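PDB 4R2F: extracellular solute-binding protein family 1 from Arthrobacter chlorophenolicus, which binds the glucose disaccharide laminaribiose and probably delivers it to an ABC-type sugar importer. Local coordinates for residues Lys378-Gln383 against Ala393-Gln398; Asn401-Thr406 against Ser416-Phe421; Phe102-Phe107 against Gly111-Ala116. All coordinates share one frame; numbering follows the deposited sequence.

Contact 1. Residues Lys378-Gln383 against Ala393-Gln398. With BGC (beta-D-glucopyranose), chain B.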
loop_
_atom_site.group_PDB
_atom_site.type_symbol
_atom_site.label_atom_id
_atom_site.label_comp_id
_atom_site.label_asym_id
_atom_site.label_seq_id
_atom_site.Cartn_x
_atom_site.Cartn_y
_atom_site.Cartn_z
ATOM N N LYS A 378 8.925 4.248 -5.593
ATOM C CA LYS A 378 9.179 5.292 -4.591
ATOM C C LYS A 378 8.102 5.231 -3.502
ATOM O O LYS A 378 7.007 4.698 -3.722
ATOM C CB LYS A 378 9.139 6.646 -5.273
ATOM C CG LYS A 378 10.359 6.938 -6.146
ATOM C CD LYS A 378 10.054 8.083 -7.101
ATOM C CE LYS A 378 11.270 8.551 -7.892
ATOM N NZ LYS A 378 12.031 9.594 -7.158
ATOM N N THR A 379 8.403 5.762 -2.327
ATOM C CA THR A 379 7.452 5.770 -1.243
ATOM C C THR A 379 6.855 7.161 -1.073
ATOM O O THR A 379 7.222 8.112 -1.754
ATOM C CB THR A 379 8.082 5.346 0.107
ATOM O OG1 THR A 379 8.941 6.398 0.611
ATOM C CG2 THR A 379 8.840 4.018 -0.024
ATOM N N PHE A 380 5.933 7.260 -0.133
ATOM C CA PHE A 380 5.379 8.548 0.303
ATOM C C PHE A 380 6.446 9.570 0.747
ATOM O O PHE A 380 6.134 10.750 0.808
ATOM C CB PHE A 380 4.435 8.318 1.481
ATOM C CG PHE A 380 3.005 7.961 1.107
ATOM C CD1 PHE A 380 2.628 7.579 -0.175
ATOM C CD2 PHE A 380 2.041 7.970 2.102
ATOM C CE1 PHE A 380 1.305 7.255 -0.451
ATOM C CE2 PHE A 380 0.719 7.658 1.823
ATOM C CZ PHE A 380 0.360 7.292 0.556
ATOM N N ALA A 381 7.664 9.133 1.103
ATOM C CA ALA A 381 8.737 10.074 1.505
ATOM C C ALA A 381 9.241 10.953 0.371
ATOM O O ALA A 381 9.861 12.003 0.603
ATOM C CB ALA A 381 9.915 9.316 2.121
ATOM N N SER A 382 8.999 10.521 -0.857
ATOM C CA SER A 382 9.521 11.202 -2.023
ATOM C C SER A 382 9.146 12.671 -1.992
ATOM O O SER A 382 8.018 13.024 -1.668
ATOM C CB SER A 382 8.997 10.569 -3.310
ATOM O OG SER A 382 9.565 9.286 -3.488
ATOM N N GLN A 383 10.097 13.525 -2.321
ATOM C CA GLN A 383 11.378 13.140 -2.935
ATOM C C GLN A 383 12.518 12.856 -1.951
ATOM O O GLN A 383 13.648 12.695 -2.365
ATOM C CB GLN A 383 11.853 14.259 -3.861
ATOM C CG GLN A 383 10.752 14.906 -4.670
ATOM C CD GLN A 383 11.210 15.231 -6.067
ATOM O OE1 GLN A 383 11.229 14.368 -6.948
ATOM N NE2 GLN A 383 11.593 16.479 -6.279
ATOM N N ALA A 393 1.365 10.243 9.838
ATOM C CA ALA A 393 0.267 11.248 9.873
ATOM C C ALA A 393 -0.261 11.553 8.471
ATOM O O ALA A 393 -1.467 11.659 8.240
ATOM C CB ALA A 393 0.736 12.517 10.544
ATOM N N LEU A 394 0.654 11.628 7.517
ATOM C CA LEU A 394 0.266 11.768 6.141
ATOM C C LEU A 394 -0.632 10.626 5.697
ATOM O O LEU A 394 -1.718 10.853 5.197
ATOM C CB LEU A 394 1.494 11.875 5.253
ATOM C CG LEU A 394 1.289 11.671 3.763
ATOM C CD1 LEU A 394 0.386 12.746 3.202
ATOM C CD2 LEU A 394 2.632 11.676 3.035
ATOM N N ASP A 395 -0.177 9.401 5.910
ATOM C CA ASP A 395 -0.850 8.206 5.400
ATOM C C ASP A 395 -2.215 7.941 6.049
ATOM O O ASP A 395 -3.177 7.631 5.361
ATOM C CB ASP A 395 0.078 7.002 5.621
ATOM C CG ASP A 395 -0.491 5.696 5.105
ATOM O OD1 ASP A 395 -0.943 5.659 3.947
ATOM O OD2 ASP A 395 -0.445 4.695 5.845
ATOM N N GLY A 396 -2.289 8.068 7.367
ATOM C CA GLY A 396 -3.481 7.692 8.114
ATOM C C GLY A 396 -4.452 8.818 8.446
ATOM O O GLY A 396 -5.511 8.552 8.981
ATOM N N GLY A 397 -4.088 10.060 8.141
ATOM C CA GLY A 397 -4.832 11.216 8.637
ATOM C C GLY A 397 -5.893 11.756 7.688
ATOM O O GLY A 397 -5.992 11.379 6.509
ATOM N N GLN A 398 -6.680 12.677 8.220
ATOM C CA GLN A 398 -7.814 13.255 7.507
ATOM C C GLN A 398 -7.458 14.033 6.271
ATOM O O GLN A 398 -8.205 13.987 5.306
ATOM C CB GLN A 398 -8.636 14.136 8.461
ATOM C CG GLN A 398 -9.347 13.348 9.549
ATOM C CD GLN A 398 -10.267 12.271 8.987
ATOM O OE1 GLN A 398 -10.262 11.144 9.467
ATOM N NE2 GLN A 398 -11.040 12.609 7.948
HETATM C C2 BGC B . -0.622 -0.033 2.444
HETATM C C3 BGC B . -0.124 0.472 3.799
HETATM C C4 BGC B . -0.781 1.805 4.128
HETATM C C5 BGC B . -2.297 1.672 4.057
HETATM C C6 BGC B . -3.001 3.020 4.259
HETATM C C1 BGC B . -2.127 -0.183 2.580
HETATM O O2 BGC B . -0.014 -1.273 2.103
HETATM O O3 BGC B . 1.295 0.617 3.786
HETATM O O4 BGC B . -0.452 2.187 5.457
HETATM O O5 BGC B . -2.690 1.120 2.796
HETATM O O6 BGC B . -2.681 3.969 3.217
#
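Phe-380 and Asp-395 meet at about a right angle: the CE2 corner of the phenyl ring lies 3.4 Å from Asp-395 OD1, and the ring and carboxylate planes are 71° apart. The ring is also turned so that the CA of Asp-395 lies at its edge, in its plane. One position earlier, Leu-394 meets the ring obliquely from across its plane, its CD2 lying 3.9 Å from Phe-380 CD2. Leucine suits this place, since a branched apolar end can fill the space beside a phenyl ring without bringing in a polar atom.

The carboxylate looks the other way for its bonds. With CG anti to the backbone N (chi1 -179°), Asp-395 extends from its helix to the bound beta-D-glucopyranose and takes two hydroxyls, O6 donating to OD1 and O4 to OD2, each at 2.5 Å. Each oxygen thus has its own sugar partner, which fixes the rotation of the carboxylate; an acid is apt here because it offers one acceptor oxygen to each of the two hydroxyls. Asp-395 thus brings helix 389-396 to the laminaribiose pocket, where Asp-154, His-207, Asn-311 and the Gly-101 N also bond the sugar. Phe-380, in the second shell, meets OD1 with a ring carbon and so brings no donor to compete with the sugar.

The ring starts from a type I turn, Thr-379 to Ser-382, in which Thr-379 OG1 accepts from Ala-381 N (3.1 Å), an ST turn. Strand 377-378 leads into this turn beside strand 306-316, whose Phe-309 meets the Phe-380 ring edge-to-face. Helix 204-215 touches the ring through His-207 and Ile-210, while Leu-394, on helix 389-396, packs against Phe-421 and Leu-425 of helix 414-428.

Contact 2. Residues Asn401-Thr406 against Ser416-Phe421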
loop_
_atom_site.group_PDB
_atom_site.type_symbol
_atom_site.label_atom_id
_atom_site.label_comp_id
_atom_site.label_asym_id
_atom_site.label_seq_id
_atom_site.Cartn_x
_atom_site.Cartn_y
_atom_site.Cartn_z
ATOM N N ASN A 401 -7.224 11.944 3.015
ATOM C CA ASN A 401 -8.553 11.401 2.698
ATOM C C ASN A 401 -9.412 12.435 2.011
ATOM O O ASN A 401 -9.972 12.184 0.937
ATOM C CB ASN A 401 -9.267 10.882 3.942
ATOM C CG ASN A 401 -8.667 9.577 4.464
ATOM O OD1 ASN A 401 -8.468 9.405 5.654
ATOM N ND2 ASN A 401 -8.401 8.655 3.571
ATOM N N GLN A 402 -9.464 13.614 2.618
ATOM C CA GLN A 402 -10.338 14.729 2.169
ATOM C C GLN A 402 -9.860 15.319 0.856
ATOM O O GLN A 402 -10.649 15.601 -0.047
ATOM C CB GLN A 402 -10.465 15.776 3.318
ATOM C CG GLN A 402 -11.130 15.132 4.542
ATOM C CD GLN A 402 -11.298 16.016 5.781
ATOM O OE1 GLN A 402 -12.050 15.674 6.711
ATOM N NE2 GLN A 402 -10.600 17.132 5.810
ATOM N N PHE A 403 -8.547 15.437 0.705
ATOM C CA PHE A 403 -7.966 15.837 -0.572
ATOM C C PHE A 403 -8.432 14.920 -1.695
ATOM O O PHE A 403 -8.890 15.372 -2.751
ATOM C CB PHE A 403 -6.450 15.835 -0.441
ATOM C CG PHE A 403 -5.717 16.076 -1.707
ATOM C CD1 PHE A 403 -5.814 17.286 -2.376
ATOM C CD2 PHE A 403 -4.890 15.101 -2.229
ATOM C CE1 PHE A 403 -5.119 17.502 -3.544
ATOM C CE2 PHE A 403 -4.181 15.326 -3.382
ATOM C CZ PHE A 403 -4.301 16.528 -4.050
ATOM N N THR A 404 -8.346 13.622 -1.453
ATOM C CA THR A 404 -8.739 12.645 -2.451
ATOM C C THR A 404 -10.211 12.812 -2.836
ATOM O O THR A 404 -10.555 12.746 -4.009
ATOM C CB THR A 404 -8.491 11.190 -1.957
ATOM O OG1 THR A 404 -7.127 11.035 -1.550
ATOM C CG2 THR A 404 -8.796 10.193 -3.066
ATOM N N GLN A 405 -11.074 12.974 -1.847
ATOM C CA GLN A 405 -12.491 13.006 -2.127
ATOM C C GLN A 405 -12.846 14.271 -2.882
ATOM O O GLN A 405 -13.687 14.265 -3.793
ATOM C CB GLN A 405 -13.275 12.824 -0.837
ATOM C CG GLN A 405 -13.115 11.404 -0.295
ATOM C CD GLN A 405 -14.006 11.061 0.885
ATOM O OE1 GLN A 405 -14.363 11.916 1.682
ATOM N NE2 GLN A 405 -14.372 9.790 0.999
ATOM N N THR A 406 -12.157 15.346 -2.541
ATOM C CA THR A 406 -12.291 16.610 -3.260
ATOM C C THR A 406 -11.905 16.497 -4.727
ATOM O O THR A 406 -12.623 16.983 -5.614
ATOM C CB THR A 406 -11.451 17.699 -2.547
ATOM O OG1 THR A 406 -12.105 18.047 -1.315
ATOM C CG2 THR A 406 -11.267 18.928 -3.390
ATOM N N SER A 416 -6.359 25.131 -5.250
ATOM C CA SER A 416 -7.132 25.207 -4.001
ATOM C C SER A 416 -7.106 23.893 -3.218
ATOM O O SER A 416 -6.982 23.885 -1.989
ATOM C CB SER A 416 -8.600 25.621 -4.258
ATOM O OG SER A 416 -8.682 26.871 -4.961
ATOM N N ALA A 417 -7.310 22.791 -3.919
ATOM C CA ALA A 417 -7.315 21.477 -3.269
ATOM C C ALA A 417 -5.954 21.217 -2.580
ATOM O O ALA A 417 -5.904 20.835 -1.422
ATOM C CB ALA A 417 -7.627 20.408 -4.288
ATOM N N LEU A 418 -4.882 21.483 -3.313
ATOM C CA LEU A 418 -3.521 21.325 -2.800
ATOM C C LEU A 418 -3.209 22.251 -1.629
ATOM O O LEU A 418 -2.517 21.855 -0.688
ATOM C CB LEU A 418 -2.528 21.535 -3.936
ATOM C CG LEU A 418 -2.401 20.372 -4.925
ATOM C CD1 LEU A 418 -1.687 20.760 -6.209
ATOM C CD2 LEU A 418 -1.691 19.185 -4.266
ATOM N N THR A 419 -3.735 23.480 -1.668
ATOM C CA THR A 419 -3.537 24.433 -0.582
ATOM C C THR A 419 -4.238 23.933 0.654
ATOM O O THR A 419 -3.672 23.981 1.749
ATOM C CB THR A 419 -4.029 25.850 -0.970
ATOM O OG1 THR A 419 -3.307 26.257 -2.132
ATOM C CG2 THR A 419 -3.793 26.850 0.132
ATOM N N ALA A 420 -5.460 23.426 0.495
ATOM C CA ALA A 420 -6.187 22.845 1.642
ATOM C C ALA A 420 -5.418 21.623 2.193
ATOM O O ALA A 420 -5.362 21.402 3.398
ATOM C CB ALA A 420 -7.608 22.449 1.246
ATOM N N PHE A 421 -4.833 20.847 1.284
ATOM C CA PHE A 421 -4.037 19.670 1.653
ATOM C C PHE A 421 -2.801 20.113 2.474
ATOM O O PHE A 421 -2.585 19.644 3.596
ATOM C CB PHE A 421 -3.663 18.912 0.362
ATOM C CG PHE A 421 -2.953 17.596 0.581
ATOM C CD1 PHE A 421 -3.200 16.818 1.704
ATOM C CD2 PHE A 421 -2.042 17.153 -0.347
ATOM C CE1 PHE A 421 -2.545 15.628 1.896
ATOM C CE2 PHE A 421 -1.379 15.956 -0.163
ATOM C CZ PHE A 421 -1.636 15.200 0.965
#
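The rings of Phe-403 and Phe-421 lie nearly parallel, 7° apart with centroids separated by 4.5 Å, in an offset stack. The displacement is unequal: Phe-421 CD2 sits over the centre of the Phe-403 ring, whereas Phe-403 CD2 lies toward the rim of the Phe-421 ring. Both side chains adopt the same first torsion, CG anti to the backbone N (chi1 173° at Phe-403, and likewise at Phe-421), which swings each ring off its own helix into the seam between the two.

The helices themselves run antiparallel, their N-to-C directions 170° apart and the segment axes 9.6 Å from each other at closest, forming a helical hairpin within the last part of the chain. A small residue, Ala-417, lets the ring of Phe-403 settle against the second helix, its CB 3.9 Å from Phe-403 CE1. Farther along the ring, Leu-418 leaves its backbone pointing away from the partner helix, yet its CD2 returns to within 3.7 Å of Phe-403 CZ. Replacing Phe-403 with an alanine would probably leave Phe-421 without its stacking partner and open a gap beside Leu-418 CD2.

Thr-406, one turn later, divides its branches. Its methyl CG2 meets Ala-417 CB at 4.0 Å, while OG1 donates to Gln-402 O at 3.1 Å from above the carbonyl plane; Thr-406 N reaches that oxygen from the opposite face. Threonine fits because its hydroxyl is satisfied within its own helix, presenting carbon to the neighbour. Met-209 and Met-213 of helix 204-215 and Val-238 of helix 232-246 also touch Phe-403.

Contact 3. Residues Phe102-Phe107 against Gly111-Ala116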
loop_
_atom_site.group_PDB
_atom_site.type_symbol
_atom_site.label_atom_id
_atom_site.label_comp_id
_atom_site.label_asym_id
_atom_site.label_seq_id
_atom_site.Cartn_x
_atom_site.Cartn_y
_atom_site.Cartn_z
ATOM N N PHE A 102 3.785 3.096 7.897
ATOM C CA PHE A 102 4.654 3.979 8.713
ATOM C C PHE A 102 4.239 4.147 10.147
ATOM O O PHE A 102 4.881 4.851 10.871
ATOM C CB PHE A 102 4.739 5.353 8.034
ATOM C CG PHE A 102 4.914 5.249 6.542
ATOM C CD1 PHE A 102 6.116 4.823 6.014
ATOM C CD2 PHE A 102 3.846 5.460 5.693
ATOM C CE1 PHE A 102 6.276 4.679 4.657
ATOM C CE2 PHE A 102 3.995 5.325 4.334
ATOM C CZ PHE A 102 5.213 4.934 3.822
ATOM N N GLN A 103 3.168 3.473 10.524
ATOM C CA GLN A 103 2.630 3.431 11.873
ATOM C C GLN A 103 3.687 3.176 12.987
ATOM O O GLN A 103 3.684 3.811 14.034
ATOM C CB GLN A 103 1.570 2.319 11.819
ATOM C CG GLN A 103 0.938 1.851 13.082
ATOM C CD GLN A 103 -0.240 0.934 12.762
ATOM O OE1 GLN A 103 -1.061 1.250 11.903
ATOM N NE2 GLN A 103 -0.324 -0.182 13.455
ATOM N N ALA A 104 4.603 2.254 12.742
ATOM C CA ALA A 104 5.646 1.954 13.708
ATOM C C ALA A 104 6.483 3.209 14.075
ATOM O O ALA A 104 6.947 3.333 15.203
ATOM C CB ALA A 104 6.534 0.864 13.160
ATOM N N PHE A 105 6.684 4.135 13.136
ATOM C CA PHE A 105 7.450 5.342 13.444
ATOM C C PHE A 105 6.690 6.304 14.390
ATOM O O PHE A 105 7.309 6.954 15.207
ATOM C CB PHE A 105 7.897 6.080 12.179
ATOM C CG PHE A 105 8.887 5.308 11.348
ATOM C CD1 PHE A 105 10.238 5.380 11.622
ATOM C CD2 PHE A 105 8.457 4.465 10.319
ATOM C CE1 PHE A 105 11.140 4.651 10.869
ATOM C CE2 PHE A 105 9.352 3.750 9.555
ATOM C CZ PHE A 105 10.694 3.839 9.831
ATOM N N GLN A 106 5.369 6.391 14.244
ATOM C CA GLN A 106 4.543 7.204 15.116
ATOM C C GLN A 106 4.620 6.633 16.504
ATOM O O GLN A 106 4.836 7.361 17.470
ATOM C CB GLN A 106 3.084 7.220 14.671
ATOM C CG GLN A 106 2.222 8.198 15.447
ATOM C CD GLN A 106 2.855 9.585 15.540
ATOM O OE1 GLN A 106 2.936 10.180 16.619
ATOM N NE2 GLN A 106 3.312 10.103 14.407
ATOM N N PHE A 107 4.453 5.321 16.635
ATOM C CA PHE A 107 4.418 4.736 17.983
ATOM C C PHE A 107 5.792 4.717 18.619
ATOM O O PHE A 107 5.937 4.754 19.847
ATOM C CB PHE A 107 3.723 3.354 17.991
ATOM C CG PHE A 107 2.272 3.431 17.635
ATOM C CD1 PHE A 107 1.425 4.281 18.346
ATOM C CD2 PHE A 107 1.741 2.694 16.579
ATOM C CE1 PHE A 107 0.089 4.396 18.015
ATOM C CE2 PHE A 107 0.406 2.816 16.240
ATOM C CZ PHE A 107 -0.422 3.663 16.960
ATOM N N GLY A 111 6.936 6.450 22.181
ATOM C CA GLY A 111 7.527 5.606 23.184
ATOM C C GLY A 111 6.758 4.333 23.481
ATOM O O GLY A 111 6.931 3.767 24.550
ATOM N N GLN A 112 5.968 3.838 22.529
ATOM C CA GLN A 112 5.092 2.677 22.753
ATOM C C GLN A 112 5.488 1.461 21.912
ATOM O O GLN A 112 4.887 0.387 22.035
ATOM C CB GLN A 112 3.642 3.025 22.403
ATOM C CG GLN A 112 3.122 4.329 22.984
ATOM C CD GLN A 112 2.521 4.179 24.360
ATOM O OE1 GLN A 112 2.614 3.132 24.992
ATOM N NE2 GLN A 112 1.875 5.233 24.824
ATOM N N ILE A 113 6.493 1.636 21.062
ATOM C CA ILE A 113 7.036 0.542 20.269
ATOM C C ILE A 113 8.060 -0.250 21.087
ATOM O O ILE A 113 8.706 0.297 21.970
ATOM C CB ILE A 113 7.663 1.108 18.974
ATOM C CG1 ILE A 113 7.416 0.181 17.793
ATOM C CG2 ILE A 113 9.151 1.419 19.155
ATOM C CD1 ILE A 113 5.978 0.222 17.312
ATOM N N ALA A 114 8.194 -1.544 20.805
ATOM C CA ALA A 114 9.347 -2.322 21.286
ATOM C C ALA A 114 10.331 -2.563 20.137
ATOM O O ALA A 114 9.950 -3.130 19.115
ATOM C CB ALA A 114 8.881 -3.643 21.870
ATOM N N TYR A 115 11.583 -2.134 20.307
ATOM C CA TYR A 115 12.587 -2.218 19.253
ATOM C C TYR A 115 12.825 -3.676 18.915
ATOM O O TYR A 115 12.788 -4.529 19.791
ATOM C CB TYR A 115 13.902 -1.519 19.667
ATOM C CG TYR A 115 13.728 -0.036 19.793
ATOM C CD1 TYR A 115 13.539 0.742 18.672
ATOM C CD2 TYR A 115 13.710 0.593 21.039
ATOM C CE1 TYR A 115 13.327 2.112 18.773
ATOM C CE2 TYR A 115 13.517 1.968 21.146
ATOM C CZ TYR A 115 13.308 2.716 20.015
ATOM O OH TYR A 115 13.083 4.084 20.098
ATOM N N ALA A 116 13.055 -3.934 17.631
ATOM C CA ALA A 116 13.168 -5.281 17.095
ATOM C C ALA A 116 14.589 -5.823 16.987
ATOM O O ALA A 116 14.814 -6.823 16.292
ATOM C CB ALA A 116 12.491 -5.324 15.728
#
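Phe-107 O receives the N-H of Gln-112 at 2.8 Å in a nearly straight bond (169°), and Ile-113 N adds a weak, longer one at 3.4 Å. Beside these, the end of the Ile-113 side chain tucks against the helix: CD1 lies 3.9 Å from Phe-107 CB and 4.2 Å from Ala-104 CB. Phe-107 has CG anti to its carbonyl carbon (chi1 -65°), which leaves CB to meet that methyl while the ring leads away toward Phe-84 of helix 80-89. An alanine one turn before Phe-107 is small enough to admit the methyl.

What turns the chain back is Gly-111, whose positive phi (79°) ends helix 103-109 in a Schellman motif, a backbone shape that favours glycine. Beyond the turn, Ala-114 pairs with Met-315 of strand 306-316, which fixes the path of the segment carrying Ile-113. On the helix side, Ala-104 packs on Asn-312 and Met-314.

The chemistry is therefore divided: main-chain bonds finish the helix, while across the two segments the side chains meet through carbon, so the turn depends on backbone shape at Gly-111 and on apolar side chains, with a small Ala-104 where Ile-113 CD1 comes in.

From the N terminus, contact 3 comes first, closing the short loop after helix 103-109 as the chain enters strand 113-114. Contact 1 follows far along the chain, joining the turn after strand 377-378 to helix 389-396; contact 2 then pairs the next two helices, 398-408 and 414-428. The three lie in series: none nests within or crosses another. They still meet in space. Phe-102, at the start of the contact 3 segment, packs on both Phe-380 and Asp-395, and Leu-394 touches Phe-421 of contact 2. Contact 1 thus joins the other two, which do not touch, linking helix 103-109 and the sugar-binding Asp-395 to the C-terminal helices.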